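PDB 6ZM9: Chains: A from Unidentified, which cleaves S-adenosyl methionine as a phage-encoded SAM lyase, releasing 5'-deoxy-5'-methylthioadenosine. Local coordinates for the interface of chains A and B. Sequence-based numbering; all coordinates share one arbitrary frame. Chains: chain A/B, Chains: A.

The interface of chains A and B. Residues chain A 114-116; chain B 115-118.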
# COMPACT_ATOMS: atom_id res chain seq x y z
N ARG A 114 -15.23 0.68 -4.12
CA ARG A 114 -14.78 -0.46 -4.92
C ARG A 114 -13.44 -0.19 -5.60
O ARG A 114 -13.20 -0.61 -6.74
CB ARG A 114 -15.84 -0.88 -5.94
CG ARG A 114 -17.20 -1.15 -5.32
CD ARG A 114 -18.20 -1.66 -6.36
NE ARG A 114 -17.77 -2.90 -7.00
CZ ARG A 114 -17.39 -3.00 -8.27
NH1 ARG A 114 -17.39 -1.94 -9.07
NH2 ARG A 114 -17.01 -4.18 -8.75
N GLY A 115 -12.56 0.51 -4.90
CA GLY A 115 -11.24 0.81 -5.41
C GLY A 115 -11.16 2.02 -6.31
O GLY A 115 -10.05 2.48 -6.60
N ILE A 116 -12.29 2.56 -6.74
CA ILE A 116 -12.32 3.72 -7.61
C ILE A 116 -12.29 4.97 -6.73
O ILE A 116 -13.10 5.11 -5.80
CB ILE A 116 -13.57 3.69 -8.51
CG1 ILE A 116 -13.54 2.42 -9.37
CG2 ILE A 116 -13.64 4.93 -9.36
CD1 ILE A 116 -14.77 2.22 -10.17
N GLY B 115 -7.57 -2.71 -10.83
CA GLY B 115 -7.69 -1.85 -9.68
C GLY B 115 -9.09 -1.75 -9.10
O GLY B 115 -9.24 -1.23 -7.99
N ILE B 116 -10.10 -2.25 -9.80
CA ILE B 116 -11.47 -2.19 -9.33
C ILE B 116 -11.73 -3.42 -8.47
O ILE B 116 -11.46 -4.55 -8.90
CB ILE B 116 -12.44 -2.12 -10.53
CG1 ILE B 116 -12.14 -0.86 -11.35
CG2 ILE B 116 -13.87 -2.14 -10.05
CD1 ILE B 116 -12.93 -0.77 -12.60
N VAL B 117 -12.22 -3.20 -7.26
CA VAL B 117 -12.42 -4.30 -6.32
C VAL B 117 -13.57 -5.17 -6.80
O VAL B 117 -14.70 -4.71 -6.97
CB VAL B 117 -12.67 -3.79 -4.90
CG1 VAL B 117 -12.97 -4.95 -3.98
CG2 VAL B 117 -11.47 -3.01 -4.40
N GLN B 118 -13.28 -6.46 -6.99
CA GLN B 118 -14.27 -7.45 -7.36
C GLN B 118 -14.91 -8.07 -6.13
O GLN B 118 -16.11 -8.37 -6.14
CB GLN B 118 -13.61 -8.54 -8.20
CG GLN B 118 -12.94 -7.98 -9.44
CD GLN B 118 -13.92 -7.23 -10.31
OE1 GLN B 118 -14.88 -7.81 -10.82
NE2 GLN B 118 -13.70 -5.93 -10.46
O HOH W 1 -7.67 0.93 -6.95
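Where two copies of the lyase meet in the deposited trimer, the turn leading into strand 116-124 of chain A lies against the start of the same strand in chain B. The subunits use the same residues differently here, which may reflect a cyclic arrangement of the three copies, although the coordinates alone do not show that this assembly is the biological one. The central link is between backbones: the amide N of B:Val117 donates to the carbonyl O of A:Arg114 at 2.8 Å. The bond is nearly straight at hydrogen (167°), yet the donor stands above the carbonyl plane, 56° out of it. A:Arg114 and A:Gly115 form the tight turn of a beta-hairpin between strands 106-113 and 116-124, with a backbone close to that of a type I' turn, and the A:Arg114 carbonyl faces chain B. Both have positive phi, which a residue without a side chain, such as A:Gly115, adopts easily.

Around the bond, B:Val117 sets its CG2 methyl, beside its own backbone N, against the A:Arg114 carbonyl carbon (3.6 Å) and the following peptide. Its compact, branched side chain suits this close approach to the main chain. As modelled, the poorly ordered A:Arg114 side chain bends midway and crosses B:Ile116 obliquely, its guanidinium NH1 approximately placed at 3.7 Å from the CG2 methyl. Although NH2 comes near the B:Val117 carbonyl O, its N-H points elsewhere, so the guanidinium contributes mainly loose cover.

The two Ile116 side chains lie side by side and point the same way, each with CG1 anti to the carbonyl carbon (chi1 -60°). Their CG1 methylenes meet at 4.1 Å, a modest apolar contact suited to beta-branched aliphatic residues at a strand start. Within chain B, B:Gln118 folds back at chi2, its carboxamide NE2 donating to the B:Ile116 carbonyl O at 3.1 Å. A water bridges the subunits, necessarily as donor to both, 2.9 Å from the carbonyl O of A:Gly115 and of B:Gly115.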